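Local atomic coordinates of dITP/XTP pyrophosphatase (PDB entry 4BNQ), a protein that probably hydrolyses non-canonical purine nucleoside triphosphates such as XTP, dITP and ITP to monophosphate and diphosphate, keeping them out of DNA and RNA. Residues A[65-70]-A[115-120]. Residues are numbered along the deposited sequence; the frame is centred on the assembly and turned at random.
Sequences IADDSG and FVCVIS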
ATOM      1  N   ILE A  65     -20.111  -2.243  -0.159  1.00 21.59           N
ATOM      2  CA  ILE A  65     -18.998  -1.342  -0.415  1.00 25.40           C
ATOM      3  C   ILE A  65     -19.155  -0.640  -1.758  1.00 23.81           C
ATOM      4  O   ILE A  65     -19.756  -1.162  -2.691  1.00 23.77           O
ATOM      5  CB  ILE A  65     -17.631  -2.045  -0.388  1.00 25.29           C
ATOM      6  CG1 ILE A  65     -17.529  -3.077  -1.512  1.00 24.14           C
ATOM      7  CG2 ILE A  65     -17.390  -2.688   0.961  1.00 26.33           C
ATOM      8  CD1 ILE A  65     -16.129  -3.715  -1.633  1.00 23.89           C
ATOM      9  N   ALA A  66     -18.574   0.538  -1.862  1.00 22.94           N
ATOM     10  CA  ALA A  66     -18.524   1.211  -3.137  1.00 24.77           C
ATOM     11  C   ALA A  66     -17.096   1.662  -3.387  1.00 29.64           C
ATOM     12  O   ALA A  66     -16.245   1.596  -2.491  1.00 29.30           O
ATOM     13  CB  ALA A  66     -19.479   2.381  -3.169  1.00 22.41           C
ATOM     14  N   ASP A  67     -16.849   2.109  -4.613  1.00 22.44           N
ATOM     15  CA  ASP A  67     -15.517   2.403  -5.083  1.00 25.39           C
ATOM     16  C   ASP A  67     -15.593   3.674  -5.930  1.00 28.24           C
ATOM     17  O   ASP A  67     -16.425   3.780  -6.841  1.00 28.22           O
ATOM     18  CB  ASP A  67     -15.034   1.213  -5.919  1.00 27.75           C
ATOM     19  CG  ASP A  67     -13.701   1.471  -6.639  1.00 27.84           C
ATOM     20  OD1 ASP A  67     -13.529   2.511  -7.312  1.00 28.68           O
ATOM     21  OD2 ASP A  67     -12.817   0.601  -6.551  1.00 26.03           O
ATOM     22  N   ASP A  68     -14.745   4.648  -5.626  1.00 26.94           N
ATOM     23  CA  ASP A  68     -14.574   5.765  -6.543  1.00 27.96           C
ATOM     24  C   ASP A  68     -13.097   5.981  -6.780  1.00 25.61           C
ATOM     25  O   ASP A  68     -12.354   6.290  -5.847  1.00 28.25           O
ATOM     26  CB  ASP A  68     -15.242   7.038  -6.034  1.00 25.65           C
ATOM     27  CG  ASP A  68     -15.513   8.027  -7.155  1.00 31.72           C
ATOM     28  OD1 ASP A  68     -16.444   7.784  -7.947  1.00 39.66           O
ATOM     29  OD2 ASP A  68     -14.796   9.043  -7.269  1.00 31.87           O
ATOM     30  N   SER A  69     -12.678   5.801  -8.031  1.00 25.42           N
ATOM     31  CA  SER A  69     -11.268   5.794  -8.375  1.00 24.52           C
ATOM     32  C   SER A  69     -11.008   6.760  -9.523  1.00 25.93           C
ATOM     33  O   SER A  69     -11.918   7.135 -10.246  1.00 25.79           O
ATOM     34  CB  SER A  69     -10.840   4.398  -8.812  1.00 23.47           C
ATOM     35  OG  SER A  69     -11.114   3.415  -7.830  1.00 30.63           O
ATOM     36  N   GLY A  70      -9.752   7.138  -9.701  1.00 24.93           N
ATOM     37  CA  GLY A  70      -9.373   8.009 -10.791  1.00 27.29           C
ATOM     38  C   GLY A  70      -7.875   8.093 -11.000  1.00 27.79           C
ATOM     39  O   GLY A  70      -7.084   7.447 -10.305  1.00 28.35           O
ATOM     40  N   PHE A 115      -2.592   6.359  -9.759  1.00 28.83           N
ATOM     41  CA  PHE A 115      -3.949   5.831  -9.729  1.00 27.98           C
ATOM     42  C   PHE A 115      -4.419   5.864  -8.288  1.00 29.08           C
ATOM     43  O   PHE A 115      -3.679   5.467  -7.375  1.00 26.11           O
ATOM     44  CB  PHE A 115      -3.976   4.384 -10.187  1.00 31.39           C
ATOM     45  CG  PHE A 115      -4.468   4.194 -11.583  1.00 29.73           C
ATOM     46  CD1 PHE A 115      -5.509   4.944 -12.076  1.00 32.47           C
ATOM     47  CD2 PHE A 115      -3.894   3.231 -12.404  1.00 34.34           C
ATOM     48  CE1 PHE A 115      -5.960   4.745 -13.371  1.00 36.18           C
ATOM     49  CE2 PHE A 115      -4.334   3.045 -13.695  1.00 30.66           C
ATOM     50  CZ  PHE A 115      -5.359   3.799 -14.180  1.00 29.82           C
ATOM     51  N   VAL A 116      -5.646   6.319  -8.080  1.00 26.93           N
ATOM     52  CA  VAL A 116      -6.176   6.455  -6.733  1.00 26.18           C
ATOM     53  C   VAL A 116      -7.483   5.674  -6.587  1.00 28.08           C
ATOM     54  O   VAL A 116      -8.323   5.713  -7.473  1.00 27.67           O
ATOM     55  CB  VAL A 116      -6.380   7.945  -6.375  1.00 27.63           C
ATOM     56  CG1 VAL A 116      -7.021   8.085  -5.012  1.00 25.84           C
ATOM     57  CG2 VAL A 116      -5.031   8.684  -6.402  1.00 28.17           C
ATOM     58  N   CYS A 117      -7.633   4.934  -5.490  1.00 28.27           N
ATOM     59  CA  CYS A 117      -8.867   4.212  -5.219  1.00 24.33           C
ATOM     60  C   CYS A 117      -9.323   4.408  -3.782  1.00 27.55           C
ATOM     61  O   CYS A 117      -8.574   4.109  -2.840  1.00 28.62           O
ATOM     62  CB  CYS A 117      -8.706   2.719  -5.477  1.00 24.58           C
ATOM     63  SG  CYS A 117     -10.107   1.763  -4.787  1.00 27.72           S
ATOM     64  N   VAL A 118     -10.543   4.916  -3.621  1.00 27.23           N
ATOM     65  CA  VAL A 118     -11.167   4.995  -2.308  1.00 27.94           C
ATOM     66  C   VAL A 118     -12.351   4.039  -2.213  1.00 24.90           C
ATOM     67  O   VAL A 118     -13.275   4.111  -3.010  1.00 24.27           O
ATOM     68  CB  VAL A 118     -11.659   6.400  -1.978  1.00 25.30           C
ATOM     69  CG1 VAL A 118     -12.412   6.378  -0.648  1.00 25.33           C
ATOM     70  CG2 VAL A 118     -10.485   7.374  -1.924  1.00 27.71           C
ATOM     71  N   ILE A 119     -12.297   3.139  -1.234  1.00 28.34           N
ATOM     72  CA  ILE A 119     -13.359   2.170  -0.966  1.00 24.95           C
ATOM     73  C   ILE A 119     -14.129   2.653   0.257  1.00 28.72           C
ATOM     74  O   ILE A 119     -13.519   2.923   1.288  1.00 32.54           O
ATOM     75  CB  ILE A 119     -12.754   0.797  -0.625  1.00 28.20           C
ATOM     76  CG1 ILE A 119     -11.971   0.236  -1.816  1.00 29.82           C
ATOM     77  CG2 ILE A 119     -13.827  -0.209  -0.208  1.00 23.97           C
ATOM     78  CD1 ILE A 119     -12.830  -0.167  -3.015  1.00 24.80           C
ATOM     79  N   SER A 120     -15.452   2.777   0.174  1.00 26.25           N
ATOM     80  CA  SER A 120     -16.218   3.044   1.391  1.00 26.82           C
ATOM     81  C   SER A 120     -17.142   1.883   1.756  1.00 27.27           C
ATOM     82  O   SER A 120     -17.800   1.307   0.885  1.00 31.01           O
ATOM     83  CB  SER A 120     -17.014   4.342   1.285  1.00 26.48           C
ATOM     84  OG  SER A 120     -18.082   4.187   0.387  1.00 31.49           O
TER
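Ala66, Asp68 and Gly70 pair with Ser120, Val118 and Val116 as antiparallel neighbours inside the central antiparallel sheet of the Ham1 fold, where strand 64-73 lies beside strand 112-123, each pair closed by two backbone hydrogen bonds. Between these rungs lie the non-hydrogen-bonded pairs Asp67–Ile119 and Ser69–Cys117, whose side chains share one face. There Asp67, with CG anti to its backbone N (chi1 172°), reaches along the sheet. Its OD2 comes 3.4 Å from Cys117 SG and also touches Ile119 CD1. Asp67 OD1 accepts a 2.6 Å hydrogen bond from Ser69 OG on its syn side. That hydroxyl rests over Cys117, 3.4 Å from its CB. Salt bridges to Lys13 and Arg178 occupy the same carboxylate, which would offset its burial and tie it to predicted substrate-binding residues. Farther along the pairing, Gly70 O accepts the N-H of Val116 at 2.9 Å and meets the Phe115 ring edge in plane, CD1 at 3.4 Å. Asp68, the predicted proton acceptor and magnesium ligand, points to the other face and is bridged to Lys52. Helix 45-60 packs on that face, helix 177-191 lies against Cys117 and Ile119, and strand 126-139 continues the sheet beyond 115-120.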